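Local coordinates for protein type III secretion system effector HopBA1 (Pseudomonas syringae pv. aptata, PDB 5T09) that acts as a virulence effector that the Arabidopsis disease resistance protein RBA1 recognizes, enhancing RBA1 self-association and so triggering plant cell death, at residues D54-T66 and W112-A126. Numbering follows the deposited sequence.
Sequences DEHGKLFIPKLIT and WGRHGDAWLDKVSEA
A chi1 of 177° swings the Trp119 indole away from its own backbone N and beneath the turn of Glu55 to Lys58, while His56, its CG beside the backbone N and anti to the carbonyl carbon, sets its imidazole against Trp112. Gly57, in the type II turn, lies flat on the indole: its CA is 3.5 Å from the centroid of the five-membered ring, nearly along the ring normal, a CH-pi contact. Val123 CG2 covers the opposite face, so the ring is sandwiched. No direct hydrogen bond joins the two segments; water 1 instead accepts from Trp119 NE1 at 2.7 Å, in the indole plane, and lies within donating distance of Asp54 OD1 and Glu55 O, which compete for its protons. A second water bridges Gly57 O and His115 O. His56, Trp112 and His115 form an aromatic cluster: the edge of Trp112 meets one face of the His56 ring, planes at 71°, and His56 CB sits over the His115 ring, 3.6 Å from its centroid. His56 ND1 donates to Asp54 OD2 at 2.7 Å, and this bond, near the imidazole plane, should restrict ring rotation. Farther along, Pro62 is a knob among Trp119, Lys122, Val123 and Ala126, its CB 3.7 Å from Lys122 O. Leu59 CD2 packs 3.9 Å from Ala118 CB. Helices 60-66 and 117-126 pack side by side, axes 21° apart and 8.2 Å at closest approach, in an EreA/ChaN-like alpha-beta fold with a parallel core. Phe84 meets both tryptophans. Asp54 ends strand 49-54, which runs parallel beside strand 184-190, whose Trp188 touches Pro62 and hydrogen-bonds Asp54 OD1; helices 36-46 and 101-112 pack on Leu64 and Leu120 respectively.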
loop_
_atom_site.group_PDB
_atom_site.type_symbol
_atom_site.label_atom_id
_atom_site.label_comp_id
_atom_site.label_asym_id
_atom_site.label_seq_id
_atom_site.Cartn_x
_atom_site.Cartn_y
_atom_site.Cartn_z
ATOM N N ASP A 54 -1.962 -2.792 3.693
ATOM C CA ASP A 54 -3.187 -2.127 4.105
ATOM C C ASP A 54 -4.037 -3.046 4.967
ATOM O O ASP A 54 -4.083 -4.261 4.754
ATOM C CB ASP A 54 -4.000 -1.681 2.892
ATOM C CG ASP A 54 -5.042 -0.648 3.248
ATOM O OD1 ASP A 54 -4.679 0.345 3.918
ATOM O OD2 ASP A 54 -6.222 -0.833 2.879
ATOM N N GLU A 55 -4.696 -2.454 5.954
ATOM C CA GLU A 55 -5.806 -3.079 6.665
ATOM C C GLU A 55 -7.040 -2.287 6.254
ATOM O O GLU A 55 -7.239 -1.155 6.707
ATOM C CB GLU A 55 -5.594 -3.058 8.172
ATOM C CG GLU A 55 -4.300 -3.708 8.625
ATOM C CD GLU A 55 -4.201 -3.810 10.134
ATOM O OE1 GLU A 55 -5.256 -3.953 10.794
ATOM O OE2 GLU A 55 -3.069 -3.740 10.661
ATOM N N HIS A 56 -7.848 -2.868 5.372
ATOM C CA HIS A 56 -8.960 -2.132 4.789
ATOM C C HIS A 56 -9.900 -1.652 5.888
ATOM O O HIS A 56 -10.305 -2.426 6.757
ATOM C CB HIS A 56 -9.719 -3.010 3.791
ATOM C CG HIS A 56 -8.858 -3.601 2.718
ATOM N ND1 HIS A 56 -7.791 -2.932 2.159
ATOM C CD2 HIS A 56 -8.909 -4.807 2.102
ATOM C CE1 HIS A 56 -7.225 -3.697 1.242
ATOM N NE2 HIS A 56 -7.884 -4.840 1.188
ATOM N N GLY A 57 -10.233 -0.366 5.854
ATOM C CA GLY A 57 -11.164 0.218 6.793
ATOM C C GLY A 57 -10.522 0.977 7.935
ATOM O O GLY A 57 -11.227 1.704 8.645
ATOM N N LYS A 58 -9.213 0.841 8.127
ATOM C CA LYS A 58 -8.529 1.463 9.254
ATOM C C LYS A 58 -8.048 2.850 8.846
ATOM O O LYS A 58 -7.228 2.983 7.931
ATOM C CB LYS A 58 -7.365 0.590 9.721
ATOM C CG LYS A 58 -7.782 -0.787 10.227
ATOM C CD LYS A 58 -8.722 -0.701 11.423
ATOM C CE LYS A 58 -9.036 -2.083 11.968
ATOM N NZ LYS A 58 -9.954 -2.034 13.133
ATOM N N LEU A 59 -8.555 3.874 9.535
ATOM C CA LEU A 59 -8.297 5.260 9.151
ATOM C C LEU A 59 -6.828 5.640 9.308
ATOM O O LEU A 59 -6.330 6.497 8.571
ATOM C CB LEU A 59 -9.168 6.194 9.993
ATOM C CG LEU A 59 -10.681 5.980 9.873
ATOM C CD1 LEU A 59 -11.419 6.655 11.014
ATOM C CD2 LEU A 59 -11.185 6.498 8.540
ATOM N N PHE A 60 -6.121 5.027 10.261
ATOM C CA PHE A 60 -4.762 5.466 10.571
ATOM C C PHE A 60 -3.853 5.401 9.350
ATOM O O PHE A 60 -3.002 6.277 9.157
ATOM C CB PHE A 60 -4.181 4.618 11.703
ATOM C CG PHE A 60 -2.727 4.877 11.965
ATOM C CD1 PHE A 60 -2.333 5.889 12.827
ATOM C CD2 PHE A 60 -1.750 4.110 11.349
ATOM C CE1 PHE A 60 -0.998 6.132 13.068
ATOM C CE2 PHE A 60 -0.412 4.348 11.589
ATOM C CZ PHE A 60 -0.036 5.360 12.447
ATOM N N ILE A 61 -4.006 4.372 8.521
ATOM C CA ILE A 61 -3.053 4.089 7.450
ATOM C C ILE A 61 -3.167 5.144 6.354
ATOM O O ILE A 61 -2.151 5.761 6.000
ATOM C CB ILE A 61 -3.250 2.661 6.916
ATOM C CG1 ILE A 61 -2.882 1.659 8.017
ATOM C CG2 ILE A 61 -2.394 2.413 5.678
ATOM C CD1 ILE A 61 -3.267 0.227 7.736
ATOM N N PRO A 62 -4.349 5.394 5.783
ATOM C CA PRO A 62 -4.443 6.470 4.780
ATOM C C PRO A 62 -4.126 7.845 5.344
ATOM O O PRO A 62 -3.574 8.684 4.623
ATOM C CB PRO A 62 -5.896 6.374 4.289
ATOM C CG PRO A 62 -6.621 5.620 5.348
ATOM C CD PRO A 62 -5.621 4.665 5.919
ATOM N N LYS A 63 -4.460 8.109 6.608
ATOM C CA LYS A 63 -4.065 9.372 7.227
ATOM C C LYS A 63 -2.550 9.499 7.288
ATOM O O LYS A 63 -1.996 10.578 7.043
ATOM C CB LYS A 63 -4.654 9.483 8.632
ATOM C CG LYS A 63 -6.109 9.915 8.679
ATOM C CD LYS A 63 -6.627 9.996 10.117
ATOM C CE LYS A 63 -5.858 11.016 10.955
ATOM N NZ LYS A 63 -6.431 11.164 12.326
ATOM N N LEU A 64 -1.863 8.409 7.631
ATOM C CA LEU A 64 -0.406 8.435 7.669
ATOM C C LEU A 64 0.171 8.802 6.308
ATOM O O LEU A 64 1.092 9.620 6.215
ATOM C CB LEU A 64 0.127 7.078 8.130
ATOM C CG LEU A 64 1.645 6.896 8.058
ATOM C CD1 LEU A 64 2.351 7.948 8.898
ATOM C CD2 LEU A 64 2.029 5.496 8.506
ATOM N N ILE A 65 -0.359 8.210 5.236
ATOM C CA ILE A 65 0.160 8.496 3.901
ATOM C C ILE A 65 -0.081 9.958 3.540
ATOM O O ILE A 65 0.801 10.629 2.993
ATOM C CB ILE A 65 -0.463 7.534 2.874
ATOM C CG1 ILE A 65 0.009 6.103 3.163
ATOM C CG2 ILE A 65 -0.090 7.939 1.450
ATOM C CD1 ILE A 65 -0.653 5.030 2.316
ATOM N N THR A 66 -1.273 10.475 3.842
ATOM C CA THR A 66 -1.558 11.887 3.593
ATOM C C THR A 66 -0.505 12.782 4.237
ATOM O O THR A 66 0.022 13.703 3.602
ATOM C CB THR A 66 -2.953 12.240 4.118
ATOM O OG1 THR A 66 -3.945 11.498 3.398
ATOM C CG2 THR A 66 -3.238 13.736 3.967
ATOM N N TRP A 112 -14.767 -0.175 -3.571
ATOM C CA TRP A 112 -14.111 -0.023 -2.280
ATOM C C TRP A 112 -14.940 0.688 -1.223
ATOM O O TRP A 112 -14.502 0.749 -0.068
ATOM C CB TRP A 112 -12.771 0.707 -2.464
ATOM C CG TRP A 112 -11.814 -0.181 -3.160
ATOM C CD1 TRP A 112 -11.520 -0.195 -4.490
ATOM C CD2 TRP A 112 -11.063 -1.242 -2.570
ATOM N NE1 TRP A 112 -10.619 -1.194 -4.762
ATOM C CE2 TRP A 112 -10.323 -1.850 -3.596
ATOM C CE3 TRP A 112 -10.939 -1.731 -1.268
ATOM C CZ2 TRP A 112 -9.467 -2.923 -3.362
ATOM C CZ3 TRP A 112 -10.089 -2.790 -1.037
ATOM C CH2 TRP A 112 -9.367 -3.376 -2.074
ATOM N N GLY A 113 -16.121 1.205 -1.559
ATOM C CA GLY A 113 -16.960 1.825 -0.553
ATOM C C GLY A 113 -17.418 0.866 0.526
ATOM O O GLY A 113 -17.769 1.305 1.626
ATOM N N ARG A 114 -17.401 -0.439 0.240
ATOM C CA ARG A 114 -17.843 -1.437 1.206
ATOM C C ARG A 114 -17.089 -1.340 2.524
ATOM O O ARG A 114 -17.615 -1.774 3.555
ATOM C CB ARG A 114 -17.664 -2.846 0.635
ATOM C CG ARG A 114 -18.222 -3.056 -0.766
ATOM C CD ARG A 114 -17.321 -3.976 -1.575
ATOM N NE ARG A 114 -17.850 -4.226 -2.913
ATOM C CZ ARG A 114 -17.284 -5.031 -3.806
ATOM N NH1 ARG A 114 -16.162 -5.676 -3.513
ATOM N NH2 ARG A 114 -17.843 -5.194 -4.996
ATOM N N HIS A 115 -15.876 -0.786 2.518
ATOM C CA HIS A 115 -15.032 -0.740 3.705
ATOM C C HIS A 115 -15.167 0.556 4.494
ATOM O O HIS A 115 -14.342 0.813 5.378
ATOM C CB HIS A 115 -13.569 -0.956 3.316
ATOM C CG HIS A 115 -13.281 -2.336 2.808
ATOM N ND1 HIS A 115 -13.313 -3.447 3.621
ATOM C CD2 HIS A 115 -12.950 -2.782 1.574
ATOM C CE1 HIS A 115 -13.025 -4.522 2.908
ATOM N NE2 HIS A 115 -12.801 -4.144 1.662
ATOM N N GLY A 116 -16.180 1.367 4.211
ATOM C CA GLY A 116 -16.490 2.490 5.096
ATOM C C GLY A 116 -16.376 3.826 4.394
ATOM O O GLY A 116 -15.416 4.107 3.676
ATOM N N ASP A 117 -17.382 4.675 4.616
ATOM C CA ASP A 117 -17.397 5.990 3.983
ATOM C C ASP A 117 -16.217 6.836 4.449
ATOM O O ASP A 117 -15.493 7.418 3.633
ATOM C CB ASP A 117 -18.716 6.695 4.280
ATOM C CG ASP A 117 -18.828 8.032 3.581
ATOM O OD1 ASP A 117 -19.209 8.050 2.393
ATOM O OD2 ASP A 117 -18.537 9.066 4.221
ATOM N N ALA A 118 -16.010 6.919 5.765
ATOM C CA ALA A 118 -14.896 7.699 6.294
ATOM C C ALA A 118 -13.571 7.203 5.738
ATOM O O ALA A 118 -12.737 7.992 5.277
ATOM C CB ALA A 118 -14.888 7.630 7.820
ATOM N N TRP A 119 -13.358 5.889 5.776
ATOM C CA TRP A 119 -12.120 5.323 5.263
ATOM C C TRP A 119 -11.949 5.629 3.779
ATOM O O TRP A 119 -10.871 6.041 3.339
ATOM C CB TRP A 119 -12.101 3.817 5.515
ATOM C CG TRP A 119 -10.890 3.134 4.962
ATOM C CD1 TRP A 119 -9.651 3.073 5.525
ATOM C CD2 TRP A 119 -10.813 2.403 3.736
ATOM N NE1 TRP A 119 -8.802 2.351 4.721
ATOM C CE2 TRP A 119 -9.493 1.925 3.617
ATOM C CE3 TRP A 119 -11.735 2.102 2.727
ATOM C CZ2 TRP A 119 -9.071 1.166 2.531
ATOM C CZ3 TRP A 119 -11.313 1.348 1.646
ATOM C CH2 TRP A 119 -9.994 0.889 1.558
ATOM N N LEU A 120 -13.010 5.442 2.989
ATOM C CA LEU A 120 -12.917 5.758 1.567
ATOM C C LEU A 120 -12.586 7.229 1.363
ATOM O O LEU A 120 -11.835 7.585 0.447
ATOM C CB LEU A 120 -14.217 5.401 0.848
ATOM C CG LEU A 120 -14.124 5.449 -0.683
ATOM C CD1 LEU A 120 -13.252 4.309 -1.197
ATOM C CD2 LEU A 120 -15.493 5.404 -1.337
ATOM N N ASP A 121 -13.138 8.102 2.206
ATOM C CA ASP A 121 -12.784 9.517 2.143
ATOM C C ASP A 121 -11.300 9.720 2.429
ATOM O O ASP A 121 -10.612 10.459 1.715
ATOM C CB ASP A 121 -13.638 10.311 3.132
ATOM C CG ASP A 121 -13.385 11.801 3.055
ATOM O OD1 ASP A 121 -12.475 12.289 3.757
ATOM O OD2 ASP A 121 -14.098 12.486 2.292
ATOM N N LYS A 122 -10.784 9.066 3.476
ATOM C CA LYS A 122 -9.373 9.222 3.820
ATOM C C LYS A 122 -8.472 8.614 2.752
ATOM O O LYS A 122 -7.404 9.162 2.447
ATOM C CB LYS A 122 -9.085 8.595 5.185
ATOM C CG LYS A 122 -9.727 9.325 6.363
ATOM C CD LYS A 122 -9.234 10.762 6.452
ATOM C CE LYS A 122 -9.570 11.408 7.787
ATOM N NZ LYS A 122 -9.013 12.789 7.870
ATOM N N VAL A 123 -8.872 7.479 2.177
ATOM C CA VAL A 123 -8.106 6.905 1.074
ATOM C C VAL A 123 -8.039 7.895 -0.081
ATOM O O VAL A 123 -6.976 8.131 -0.661
ATOM C CB VAL A 123 -8.716 5.562 0.632
ATOM C CG1 VAL A 123 -8.035 5.050 -0.641
ATOM C CG2 VAL A 123 -8.589 4.534 1.739
ATOM N N SER A 124 -9.181 8.492 -0.429
ATOM C CA SER A 124 -9.202 9.470 -1.511
ATOM C C SER A 124 -8.312 10.665 -1.193
ATOM O O SER A 124 -7.571 11.143 -2.060
ATOM C CB SER A 124 -10.637 9.924 -1.774
ATOM O OG SER A 124 -11.462 8.815 -2.092
ATOM N N GLU A 125 -8.369 11.166 0.045
ATOM C CA GLU A 125 -7.494 12.271 0.427
ATOM C C GLU A 125 -6.027 11.886 0.273
ATOM O O GLU A 125 -5.207 12.697 -0.174
ATOM C CB GLU A 125 -7.780 12.709 1.866
ATOM C CG GLU A 125 -7.011 13.957 2.284
ATOM C CD GLU A 125 -7.197 14.313 3.750
ATOM O OE1 GLU A 125 -7.507 13.410 4.556
ATOM O OE2 GLU A 125 -7.028 15.503 4.097
ATOM N N ALA A 126 -5.676 10.650 0.635
ATOM C CA ALA A 126 -4.283 10.221 0.545
ATOM C C ALA A 126 -3.812 10.165 -0.903
ATOM O O ALA A 126 -2.704 10.614 -1.220
ATOM C CB ALA A 126 -4.109 8.860 1.219
HETATM O O HOH W 1 -6.374 1.400 5.435
HETATM O O HOH W 2 -14.069 1.752 8.087
#